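Local coordinates for putative uncharacterized protein (Methanosarcina barkeri str. Fusaro, PDB 3P43) that probably acts as a manganese-dependent phosphoesterase of the LigD 3'-phosphoesterase family, trimming the 3' ends of DNA during repair, at residues F32-H37 against E101-G106; R105-L110 against S121-E126. One frame throughout, in Å; residues are numbered along the deposited sequence.

Interaction 1 (F32-H37 against E101-G106); sequences FVVQRH and EIWDRG. With MN (manganese (II) ion), chain B.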
loop_
_atom_site.group_PDB
_atom_site.type_symbol
_atom_site.label_atom_id
_atom_site.label_comp_id
_atom_site.label_asym_id
_atom_site.label_seq_id
_atom_site.Cartn_x
_atom_site.Cartn_y
_atom_site.Cartn_z
ATOM N N PHE A 32 8.767 -2.543 0.323
ATOM C CA PHE A 32 7.382 -2.158 0.502
ATOM C C PHE A 32 7.279 -1.508 1.867
ATOM O O PHE A 32 8.049 -1.828 2.779
ATOM C CB PHE A 32 6.432 -3.367 0.371
ATOM C CG PHE A 32 6.215 -4.138 1.658
ATOM C CD1 PHE A 32 5.214 -3.771 2.544
ATOM C CD2 PHE A 32 6.991 -5.247 1.961
ATOM C CE1 PHE A 32 5.009 -4.474 3.723
ATOM C CE2 PHE A 32 6.790 -5.958 3.129
ATOM C CZ PHE A 32 5.800 -5.574 4.016
ATOM N N VAL A 33 6.352 -0.569 1.997
ATOM C CA VAL A 33 6.111 0.070 3.282
ATOM C C VAL A 33 4.614 0.218 3.500
ATOM O O VAL A 33 3.841 0.370 2.552
ATOM C CB VAL A 33 6.798 1.449 3.390
ATOM C CG1 VAL A 33 6.121 2.450 2.482
ATOM C CG2 VAL A 33 6.790 1.949 4.836
ATOM N N VAL A 34 4.213 0.130 4.759
ATOM C CA VAL A 34 2.852 0.422 5.148
ATOM C C VAL A 34 2.912 1.516 6.207
ATOM O O VAL A 34 3.491 1.331 7.278
ATOM C CB VAL A 34 2.148 -0.812 5.721
ATOM C CG1 VAL A 34 0.773 -0.428 6.258
ATOM C CG2 VAL A 34 2.037 -1.905 4.674
ATOM N N GLN A 35 2.331 2.663 5.891
ATOM C CA GLN A 35 2.268 3.766 6.837
ATOM C C GLN A 35 0.834 4.002 7.300
ATOM O O GLN A 35 -0.069 4.218 6.489
ATOM C CB GLN A 35 2.850 5.040 6.210
ATOM C CG GLN A 35 4.377 5.138 6.304
ATOM C CD GLN A 35 4.972 6.029 5.231
ATOM O OE1 GLN A 35 4.413 6.157 4.145
ATOM N NE2 GLN A 35 6.120 6.640 5.526
ATOM N N ARG A 36 0.632 3.938 8.609
ATOM C CA ARG A 36 -0.622 4.358 9.201
ATOM C C ARG A 36 -0.675 5.870 9.107
ATOM O O ARG A 36 0.205 6.557 9.621
ATOM C CB ARG A 36 -0.702 3.931 10.661
ATOM C CG ARG A 36 -2.084 4.111 11.263
ATOM C CD ARG A 36 -2.106 3.717 12.723
ATOM N NE ARG A 36 -1.451 4.707 13.569
ATOM C CZ ARG A 36 -0.779 4.416 14.678
ATOM N NH1 ARG A 36 -0.660 3.157 15.072
ATOM N NH2 ARG A 36 -0.215 5.383 15.392
ATOM N N HIS A 37 -1.700 6.386 8.443
ATOM C CA HIS A 37 -1.803 7.820 8.215
ATOM C C HIS A 37 -3.017 8.381 8.947
ATOM O O HIS A 37 -4.153 8.078 8.598
ATOM C CB HIS A 37 -1.891 8.109 6.717
ATOM C CG HIS A 37 -1.758 9.557 6.369
ATOM N ND1 HIS A 37 -1.985 10.041 5.099
ATOM C CD2 HIS A 37 -1.425 10.630 7.126
ATOM C CE1 HIS A 37 -1.796 11.347 5.087
ATOM N NE2 HIS A 37 -1.454 11.730 6.304
ATOM N N GLU A 101 3.036 7.034 10.694
ATOM C CA GLU A 101 3.829 6.042 11.418
ATOM C C GLU A 101 4.067 4.802 10.568
ATOM O O GLU A 101 3.186 4.369 9.824
ATOM C CB GLU A 101 3.148 5.640 12.727
ATOM C CG GLU A 101 3.906 4.554 13.490
ATOM C CD GLU A 101 3.337 4.301 14.872
ATOM O OE1 GLU A 101 2.291 3.624 14.966
ATOM O OE2 GLU A 101 3.934 4.779 15.862
ATOM N N ILE A 102 5.260 4.228 10.677
ATOM C CA ILE A 102 5.569 3.008 9.949
ATOM C C ILE A 102 4.883 1.851 10.648
ATOM O O ILE A 102 5.231 1.515 11.779
ATOM C CB ILE A 102 7.080 2.721 9.889
ATOM C CG1 ILE A 102 7.843 3.923 9.333
ATOM C CG2 ILE A 102 7.345 1.498 9.017
ATOM C CD1 ILE A 102 7.767 4.043 7.839
ATOM N N TRP A 103 3.902 1.256 9.972
ATOM C CA TRP A 103 3.171 0.107 10.497
ATOM C C TRP A 103 3.858 -1.206 10.141
ATOM O O TRP A 103 3.915 -2.125 10.956
ATOM C CB TRP A 103 1.746 0.109 9.966
ATOM C CG TRP A 103 0.870 -0.981 10.518
ATOM C CD1 TRP A 103 0.234 -0.985 11.726
ATOM C CD2 TRP A 103 0.497 -2.205 9.866
ATOM N NE1 TRP A 103 -0.498 -2.138 11.873
ATOM C CE2 TRP A 103 -0.354 -2.903 10.745
ATOM C CE3 TRP A 103 0.808 -2.781 8.630
ATOM C CZ2 TRP A 103 -0.893 -4.146 10.429
ATOM C CZ3 TRP A 103 0.266 -4.015 8.316
ATOM C CH2 TRP A 103 -0.575 -4.682 9.210
ATOM N N ASP A 104 4.367 -1.297 8.914
ATOM C CA ASP A 104 5.189 -2.432 8.514
ATOM C C ASP A 104 6.180 -1.991 7.445
ATOM O O ASP A 104 6.002 -0.959 6.798
ATOM C CB ASP A 104 4.331 -3.591 7.991
ATOM C CG ASP A 104 5.095 -4.913 7.936
ATOM O OD1 ASP A 104 6.166 -5.024 8.564
ATOM O OD2 ASP A 104 4.618 -5.851 7.269
ATOM N N ARG A 105 7.225 -2.782 7.259
ATOM C CA ARG A 105 8.256 -2.449 6.293
ATOM C C ARG A 105 9.020 -3.705 5.894
ATOM O O ARG A 105 9.322 -4.553 6.732
ATOM C CB ARG A 105 9.212 -1.408 6.882
ATOM C CG ARG A 105 10.182 -0.832 5.868
ATOM C CD ARG A 105 11.391 -0.206 6.531
ATOM N NE ARG A 105 12.442 0.024 5.546
ATOM C CZ ARG A 105 12.512 1.102 4.775
ATOM N NH1 ARG A 105 11.598 2.053 4.892
ATOM N NH2 ARG A 105 13.497 1.229 3.894
ATOM N N GLY A 106 9.329 -3.835 4.611
ATOM C CA GLY A 106 10.052 -5.005 4.172
ATOM C C GLY A 106 10.475 -4.926 2.726
ATOM O O GLY A 106 10.544 -3.849 2.138
HETATM MN MN MN B . -2.624 8.717 3.201
HETATM O O HOH W 1 1.800 5.525 17.515
#
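Phe32 lays one face of its ring over the backbone of Arg105 and Gly106, Gly106 N sitting 3.6 Å above the ring plane near the rim, while OD2 of Asp104 meets the ring edge 3.5 Å from CZ. Chi1 (87°) sets CG between the backbone N and the carbonyl carbon. The Asp104 carboxylate is held by backbone N-H groups of Lys125 to Leu127, so an alanine at Phe32 would probably cost OD2 only packing, but open a gap over Gly106. Val33, on the other face of the sheet, brings CG2 to Ile102 CD1. At Val34 the carbonyl O accepts two N-H groups, Trp103 N at 2.7 Å and Asp104 N at 3.2 Å, the latter on a lone pair, and CG1 packs 3.3 Å from Trp103 CE3. Gln35 runs CG past Ile102 CD1, its amide reaching Arg47, Tyr83 and Phe86. Arg36 lies alongside Glu101, with a salt bridge of 3.0 Å from NH1 to OE1; guanidinium and carboxylate planes are 60° apart, and water links NH2 to OE2. His37 binds manganese through ND1 at 2.4 Å, with His43 and Asp45. This is an antiparallel ladder with a classic beta bulge, Trp103 and Asp104 facing Val34, whose far end supplies a ligand of the manganese site.

Interaction 2 (R105-L110 against S121-E126); sequences RGTFEL and SLEGKE
The Phe108 ring receives CD2 of Leu122 obliquely, and the closest side-chain approach is at the root of the ring, where Phe108 CB lies 3.6 Å from that methyl. CG of Phe108 sits between the backbone N and the carbonyl carbon (chi1 72°), and the ring leads away from the strand of Leu122, toward Pro30, Phe32 and Leu48. Leu122 in turn touches Phe32 and Phe46, so this non-hydrogen-bonded pair joins a shared apolar cluster. In the backbone of the same pair, Phe108 CA makes a CA-H...O contact with Ser121 O at 3.1 Å.

The other face carries Thr107, Glu109, Ser121 and Glu123. Thr107 OG1 comes within 3.9 Å of Glu123 CB, and the end of the Glu123 chain leads away from the partner strand. Glu109 and Ser121 form a hydrogen-bonded pair: Ser121 N reaches Glu109 O at 2.7 Å in a nearly straight bond, and Glu109 N returns to Ser121 O at 2.9 Å. One water donates to both Glu109 OE1 and Ser121 O, tying the carboxylate to the partner backbone. A third backbone bond, 2.8 Å from Glu123 N to Thr107 O, precedes the point where the strand ends.

Beyond it Gly106 CA approaches Glu123 O at 3.5 Å and the chain passes Gly124 into a loop. The two segments belong to a beta hairpin formed by strands 98-114 and 117-123, an antiparallel part of the enzyme's beta barrel.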
loop_
_atom_site.group_PDB
_atom_site.type_symbol
_atom_site.label_atom_id
_atom_site.label_comp_id
_atom_site.label_asym_id
_atom_site.label_seq_id
_atom_site.Cartn_x
_atom_site.Cartn_y
_atom_site.Cartn_z
ATOM N N ARG A 105 7.225 -2.782 7.259
ATOM C CA ARG A 105 8.256 -2.449 6.293
ATOM C C ARG A 105 9.020 -3.705 5.894
ATOM O O ARG A 105 9.322 -4.553 6.732
ATOM C CB ARG A 105 9.212 -1.408 6.882
ATOM C CG ARG A 105 10.182 -0.832 5.868
ATOM C CD ARG A 105 11.391 -0.206 6.531
ATOM N NE ARG A 105 12.442 0.024 5.546
ATOM C CZ ARG A 105 12.512 1.102 4.775
ATOM N NH1 ARG A 105 11.598 2.053 4.892
ATOM N NH2 ARG A 105 13.497 1.229 3.894
ATOM N N GLY A 106 9.329 -3.835 4.611
ATOM C CA GLY A 106 10.052 -5.005 4.172
ATOM C C GLY A 106 10.475 -4.926 2.726
ATOM O O GLY A 106 10.544 -3.849 2.138
ATOM N N THR A 107 10.760 -6.089 2.160
ATOM C CA THR A 107 11.073 -6.209 0.747
ATOM C C THR A 107 10.027 -7.109 0.121
ATOM O O THR A 107 9.220 -7.725 0.822
ATOM C CB THR A 107 12.447 -6.843 0.532
ATOM O OG1 THR A 107 12.501 -8.098 1.220
ATOM C CG2 THR A 107 13.556 -5.923 1.063
ATOM N N PHE A 108 10.037 -7.184 -1.201
ATOM C CA PHE A 108 9.076 -8.020 -1.895
ATOM C C PHE A 108 9.616 -8.508 -3.229
ATOM O O PHE A 108 10.527 -7.904 -3.797
ATOM C CB PHE A 108 7.753 -7.274 -2.089
ATOM C CG PHE A 108 7.813 -6.173 -3.104
ATOM C CD1 PHE A 108 7.427 -6.403 -4.417
ATOM C CD2 PHE A 108 8.241 -4.904 -2.749
ATOM C CE1 PHE A 108 7.470 -5.390 -5.357
ATOM C CE2 PHE A 108 8.285 -3.885 -3.687
ATOM C CZ PHE A 108 7.901 -4.131 -4.994
ATOM N N GLU A 109 9.055 -9.617 -3.703
ATOM C CA GLU A 109 9.343 -10.141 -5.028
ATOM C C GLU A 109 8.099 -9.920 -5.871
ATOM O O GLU A 109 6.994 -10.279 -5.457
ATOM C CB GLU A 109 9.679 -11.630 -4.956
ATOM C CG GLU A 109 11.020 -11.931 -4.296
ATOM C CD GLU A 109 11.080 -13.306 -3.641
ATOM O OE1 GLU A 109 10.064 -13.747 -3.056
ATOM O OE2 GLU A 109 12.158 -13.939 -3.693
ATOM N N LEU A 110 8.273 -9.311 -7.039
ATOM C CA LEU A 110 7.149 -9.025 -7.919
ATOM C C LEU A 110 6.855 -10.237 -8.786
ATOM O O LEU A 110 7.698 -10.664 -9.568
ATOM C CB LEU A 110 7.448 -7.811 -8.799
ATOM C CG LEU A 110 6.372 -7.394 -9.802
ATOM C CD1 LEU A 110 5.166 -6.803 -9.081
ATOM C CD2 LEU A 110 6.934 -6.403 -10.815
ATOM N N SER A 121 5.089 -11.026 -3.640
ATOM C CA SER A 121 5.385 -11.797 -2.443
ATOM C C SER A 121 6.062 -10.889 -1.422
ATOM O O SER A 121 7.181 -10.425 -1.637
ATOM C CB SER A 121 6.273 -12.994 -2.767
ATOM O OG SER A 121 6.522 -13.751 -1.602
ATOM N N LEU A 122 5.372 -10.628 -0.318
ATOM C CA LEU A 122 5.865 -9.692 0.686
ATOM C C LEU A 122 6.686 -10.366 1.783
ATOM O O LEU A 122 6.372 -11.473 2.223
ATOM C CB LEU A 122 4.699 -8.936 1.327
ATOM C CG LEU A 122 3.750 -8.176 0.400
ATOM C CD1 LEU A 122 2.751 -7.395 1.232
ATOM C CD2 LEU A 122 4.517 -7.247 -0.504
ATOM N N GLU A 123 7.732 -9.679 2.232
ATOM C CA GLU A 123 8.543 -10.166 3.339
ATOM C C GLU A 123 8.647 -9.104 4.429
ATOM O O GLU A 123 9.667 -8.432 4.556
ATOM C CB GLU A 123 9.935 -10.573 2.847
ATOM C CG GLU A 123 10.810 -11.211 3.913
ATOM C CD GLU A 123 10.125 -12.381 4.599
ATOM O OE1 GLU A 123 9.890 -13.413 3.929
ATOM O OE2 GLU A 123 9.823 -12.266 5.808
ATOM N N GLY A 124 7.576 -8.948 5.202
ATOM C CA GLY A 124 7.547 -7.986 6.289
ATOM C C GLY A 124 7.347 -8.663 7.633
ATOM O O GLY A 124 7.459 -9.886 7.744
ATOM N N LYS A 125 7.053 -7.867 8.656
ATOM C CA LYS A 125 6.857 -8.387 10.005
ATOM C C LYS A 125 5.382 -8.644 10.279
ATOM O O LYS A 125 5.030 -9.489 11.096
ATOM C CB LYS A 125 7.401 -7.405 11.044
ATOM C CG LYS A 125 8.898 -7.189 10.978
ATOM C CD LYS A 125 9.355 -6.333 12.142
ATOM C CE LYS A 125 10.871 -6.227 12.199
ATOM N NZ LYS A 125 11.309 -5.405 13.363
ATOM N N GLU A 126 4.523 -7.891 9.605
ATOM C CA GLU A 126 3.086 -8.092 9.707
ATOM C C GLU A 126 2.601 -8.828 8.472
ATOM O O GLU A 126 1.851 -9.798 8.561
ATOM C CB GLU A 126 2.367 -6.750 9.819
ATOM C CG GLU A 126 2.884 -5.857 10.930
ATOM C CD GLU A 126 2.605 -6.417 12.316
ATOM O OE1 GLU A 126 2.401 -7.642 12.447
ATOM O OE2 GLU A 126 2.589 -5.625 13.280
HETATM O O HOH W 2 9.256 -12.190 -0.740
#

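How the interactions relate
Interactions 1 and 2 lie side by side in one antiparallel sheet, their centres about 11 Å apart, with strand 98-114 as the middle member and Arg105 and Gly106 common to both. Asp104 bridges them: its OD1 lies 3.0 Å from Lys125 N and its OD2 3.1 Å from Glu126 N, probable hydrogen bonds that hold the chain following the second hairpin strand against the bulge in the middle of interaction 1. Trp103 CH2 adds packing on Glu126 CB at 3.6 Å, and Phe32 CD2 reaches Thr107 O at 3.5 Å. The manganese is bound at the His37 end of interaction 1, whereas interaction 2 continues the sheet beyond the Phe32 end.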